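Predicted transcriptional regulator (Oenococcus oeni, PDB 3BY6) probably binds DNA as a transcription factor of the GntR family, through an N-terminal winged helix-turn-helix domain. Local coordinates at residues Asp18-Glu23 with Lys54-Leu59. Numbering follows the deposited sequence.
Sequences DRIKNE and KAYKEL
The Y56 ring, the flat group here, meets I20 at its edge: I20 CD1 lies near the ring plane, 4.2 Å from Y56 CE1, and neither face is taken up by 18-23. The ring's hydroxyl looks elsewhere, hydrogen-bonding to T41 OG1 and the carbonyl of P36. The segments' axes pass 10.6 Å apart and cross at -48°, a separation spanned by side chains, chiefly I20 and L59, which cross at about a right angle. L59 CD2 sits 4.0 Å from I20 CD1 and equally near I20 CB, while I20 CG2, anti to the backbone N, reaches L59 CG at 4.1 Å. The other L59 methyl, CD1, lies 3.5 Å from K21 CG, unusually close for two carbons, but doubtful with L59 near-eclipsed about chi2 (-16°). The K21 chain bends about its CG-CD bond (chi3 56°) beside this methyl, and its NZ weakly hydrogen-bonds to Q62 OE1. V17, V64 and I65 also touch L59. An alanine in place of L59 would probably open a gap between I20 and the K21 stem, leaving I20 with only the Y56 edge within 54-59 and the K21 methylenes unmatched there. With no hydrogen bond or salt bridge across the segments, cohesion here is apolar: helix 12-25 is joined to helix 49-61, by position the probable recognition helix of the winged helix-turn-helix, through hydrocarbon contacts that bury 175 Å², mostly on I20 and L59.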
ATOM      1  N   ASP D  18      -6.886  -8.286  -8.752  1.00 40.90           N
ATOM      2  CA  ASP D  18      -7.299  -7.279  -7.760  1.00 40.49           C
ATOM      3  C   ASP D  18      -8.342  -6.380  -8.362  1.00 40.57           C
ATOM      4  O   ASP D  18      -9.301  -5.946  -7.691  1.00 39.24           O
ATOM      5  CB  ASP D  18      -6.160  -6.340  -7.337  1.00 41.36           C
ATOM      6  CG  ASP D  18      -5.009  -7.024  -6.568  1.00 41.64           C
ATOM      7  OD1 ASP D  18      -5.131  -8.153  -6.062  1.00 40.92           O
ATOM      8  OD2 ASP D  18      -3.942  -6.372  -6.493  1.00 43.55           O
ATOM      9  N   ARG D  19      -8.127  -6.014  -9.627  1.00 40.89           N
ATOM     10  CA  ARG D  19      -9.007  -5.018 -10.255  1.00 41.10           C
ATOM     11  C   ARG D  19     -10.407  -5.597 -10.361  1.00 39.62           C
ATOM     12  O   ARG D  19     -11.403  -4.932 -10.034  1.00 39.34           O
ATOM     13  CB  ARG D  19      -8.514  -4.605 -11.649  1.00 40.78           C
ATOM     14  CG  ARG D  19      -9.446  -3.657 -12.377  1.00 41.58           C
ATOM     15  CD  ARG D  19      -8.952  -3.435 -13.826  1.00 45.09           C
ATOM     16  NE  ARG D  19      -9.528  -2.260 -14.496  1.00 49.06           N
ATOM     17  CZ  ARG D  19      -9.246  -0.986 -14.199  1.00 51.14           C
ATOM     18  NH1 ARG D  19      -8.424  -0.675 -13.195  1.00 53.66           N
ATOM     19  NH2 ARG D  19      -9.813  -0.002 -14.895  1.00 50.70           N
ATOM     20  N   ILE D  20     -10.481  -6.828 -10.829  1.00 38.39           N
ATOM     21  CA  ILE D  20     -11.796  -7.456 -11.028  1.00 38.90           C
ATOM     22  C   ILE D  20     -12.564  -7.710  -9.719  1.00 39.37           C
ATOM     23  O   ILE D  20     -13.787  -7.471  -9.654  1.00 38.32           O
ATOM     24  CB  ILE D  20     -11.688  -8.729 -11.911  1.00 38.87           C
ATOM     25  CG1 ILE D  20     -11.485  -8.292 -13.390  1.00 38.35           C
ATOM     26  CG2 ILE D  20     -12.923  -9.596 -11.758  1.00 37.60           C
ATOM     27  CD1 ILE D  20     -10.887  -9.345 -14.314  1.00 37.33           C
ATOM     28  N   LYS D  21     -11.861  -8.155  -8.675  1.00 40.02           N
ATOM     29  CA  LYS D  21     -12.519  -8.359  -7.381  1.00 41.10           C
ATOM     30  C   LYS D  21     -13.058  -7.073  -6.794  1.00 41.64           C
ATOM     31  O   LYS D  21     -14.036  -7.070  -6.043  1.00 41.64           O
ATOM     32  CB  LYS D  21     -11.558  -8.958  -6.374  1.00 41.92           C
ATOM     33  CG  LYS D  21     -11.185 -10.381  -6.671  1.00 44.40           C
ATOM     34  CD  LYS D  21      -9.986 -10.847  -5.855  1.00 48.39           C
ATOM     35  CE  LYS D  21     -10.179 -10.688  -4.364  1.00 49.39           C
ATOM     36  NZ  LYS D  21      -8.854 -10.817  -3.683  1.00 50.93           N
ATOM     37  N   ASN D  22     -12.383  -5.970  -7.054  1.00 42.85           N
ATOM     38  CA  ASN D  22     -12.864  -4.702  -6.530  1.00 43.83           C
ATOM     39  C   ASN D  22     -14.131  -4.243  -7.267  1.00 44.57           C
ATOM     40  O   ASN D  22     -15.039  -3.664  -6.659  1.00 44.36           O
ATOM     41  CB  ASN D  22     -11.781  -3.641  -6.567  1.00 43.53           C
ATOM     42  CG  ASN D  22     -12.092  -2.466  -5.635  1.00 45.22           C
ATOM     43  OD1 ASN D  22     -12.262  -1.322  -6.085  1.00 45.06           O
ATOM     44  ND2 ASN D  22     -12.181  -2.750  -4.329  1.00 46.85           N
ATOM     45  N   GLU D  23     -14.178  -4.499  -8.574  1.00 45.21           N
ATOM     46  CA  GLU D  23     -15.361  -4.187  -9.374  1.00 46.20           C
ATOM     47  C   GLU D  23     -16.556  -4.994  -8.890  1.00 45.59           C
ATOM     48  O   GLU D  23     -17.671  -4.479  -8.820  1.00 44.48           O
ATOM     49  CB  GLU D  23     -15.108  -4.463 -10.855  1.00 46.08           C
ATOM     50  CG  GLU D  23     -14.176  -3.425 -11.453  1.00 48.33           C
ATOM     51  CD  GLU D  23     -13.896  -3.628 -12.923  1.00 48.74           C
ATOM     52  OE1 GLU D  23     -14.187  -4.714 -13.468  1.00 53.66           O
ATOM     53  OE2 GLU D  23     -13.358  -2.684 -13.528  1.00 53.44           O
ATOM     54  N   LYS D  54      -3.934 -16.210 -16.732  1.00 46.03           N
ATOM     55  CA  LYS D  54      -3.514 -16.503 -15.352  1.00 46.58           C
ATOM     56  C   LYS D  54      -4.425 -15.782 -14.351  1.00 45.26           C
ATOM     57  O   LYS D  54      -4.730 -16.316 -13.302  1.00 45.40           O
ATOM     58  CB  LYS D  54      -2.037 -16.146 -15.071  1.00 46.59           C
ATOM     59  CG  LYS D  54      -1.023 -16.672 -16.079  1.00 49.39           C
ATOM     60  CD  LYS D  54       0.423 -16.850 -15.519  1.00 49.63           C
ATOM     61  CE  LYS D  54       0.960 -15.648 -14.728  1.00 52.74           C
ATOM     62  NZ  LYS D  54       2.094 -16.086 -13.800  1.00 53.61           N
ATOM     63  N   ALA D  55      -4.856 -14.572 -14.682  1.00 44.43           N
ATOM     64  CA  ALA D  55      -5.735 -13.820 -13.805  1.00 44.10           C
ATOM     65  C   ALA D  55      -7.080 -14.526 -13.644  1.00 44.23           C
ATOM     66  O   ALA D  55      -7.592 -14.662 -12.539  1.00 43.65           O
ATOM     67  CB  ALA D  55      -5.935 -12.425 -14.354  1.00 43.67           C
ATOM     68  N   TYR D  56      -7.652 -14.966 -14.768  1.00 44.19           N
ATOM     69  CA  TYR D  56      -8.933 -15.667 -14.775  1.00 44.62           C
ATOM     70  C   TYR D  56      -8.872 -16.943 -13.950  1.00 44.90           C
ATOM     71  O   TYR D  56      -9.743 -17.214 -13.136  1.00 44.47           O
ATOM     72  CB  TYR D  56      -9.344 -15.963 -16.225  1.00 44.38           C
ATOM     73  CG  TYR D  56     -10.095 -14.833 -16.931  1.00 44.37           C
ATOM     74  CD1 TYR D  56     -10.148 -13.529 -16.404  1.00 43.03           C
ATOM     75  CD2 TYR D  56     -10.742 -15.071 -18.161  1.00 43.81           C
ATOM     76  CE1 TYR D  56     -10.834 -12.502 -17.088  1.00 42.58           C
ATOM     77  CE2 TYR D  56     -11.445 -14.072 -18.814  1.00 42.19           C
ATOM     78  CZ  TYR D  56     -11.488 -12.789 -18.283  1.00 42.19           C
ATOM     79  OH  TYR D  56     -12.204 -11.810 -18.954  1.00 42.71           O
ATOM     80  N   LYS D  57      -7.804 -17.697 -14.157  1.00 45.68           N
ATOM     81  CA  LYS D  57      -7.551 -18.929 -13.435  1.00 46.62           C
ATOM     82  C   LYS D  57      -7.502 -18.730 -11.897  1.00 46.43           C
ATOM     83  O   LYS D  57      -8.032 -19.552 -11.143  1.00 46.33           O
ATOM     84  CB  LYS D  57      -6.257 -19.522 -13.979  1.00 46.59           C
ATOM     85  CG  LYS D  57      -5.791 -20.806 -13.327  1.00 48.97           C
ATOM     86  CD  LYS D  57      -4.440 -21.237 -13.913  1.00 48.94           C
ATOM     87  CE  LYS D  57      -3.910 -22.509 -13.254  1.00 51.85           C
ATOM     88  NZ  LYS D  57      -3.687 -22.299 -11.798  1.00 53.34           N
ATOM     89  N   GLU D  58      -6.892 -17.628 -11.453  1.00 46.19           N
ATOM     90  CA  GLU D  58      -6.795 -17.267 -10.023  1.00 45.76           C
ATOM     91  C   GLU D  58      -8.113 -16.702  -9.459  1.00 45.57           C
ATOM     92  O   GLU D  58      -8.504 -16.994  -8.321  1.00 45.72           O
ATOM     93  CB  GLU D  58      -5.653 -16.246  -9.824  1.00 45.49           C
ATOM     94  CG  GLU D  58      -5.464 -15.693  -8.387  1.00 46.71           C
ATOM     95  CD  GLU D  58      -5.092 -16.753  -7.352  1.00 48.22           C
ATOM     96  OE1 GLU D  58      -4.459 -17.753  -7.743  1.00 51.02           O
ATOM     97  OE2 GLU D  58      -5.444 -16.607  -6.151  1.00 46.39           O
ATOM     98  N   LEU D  59      -8.765 -15.829 -10.210  1.00 45.25           N
ATOM     99  CA  LEU D  59     -10.093 -15.364  -9.824  1.00 45.30           C
ATOM    100  C   LEU D  59     -11.003 -16.592  -9.599  1.00 45.47           C
ATOM    101  O   LEU D  59     -11.835 -16.586  -8.715  1.00 44.45           O
ATOM    102  CB  LEU D  59     -10.719 -14.472 -10.919  1.00 45.37           C
ATOM    103  CG  LEU D  59     -10.791 -12.927 -10.854  1.00 44.13           C
ATOM    104  CD1 LEU D  59     -10.544 -12.318  -9.484  1.00 41.10           C
ATOM    105  CD2 LEU D  59      -9.913 -12.320 -11.883  1.00 39.41           C
TER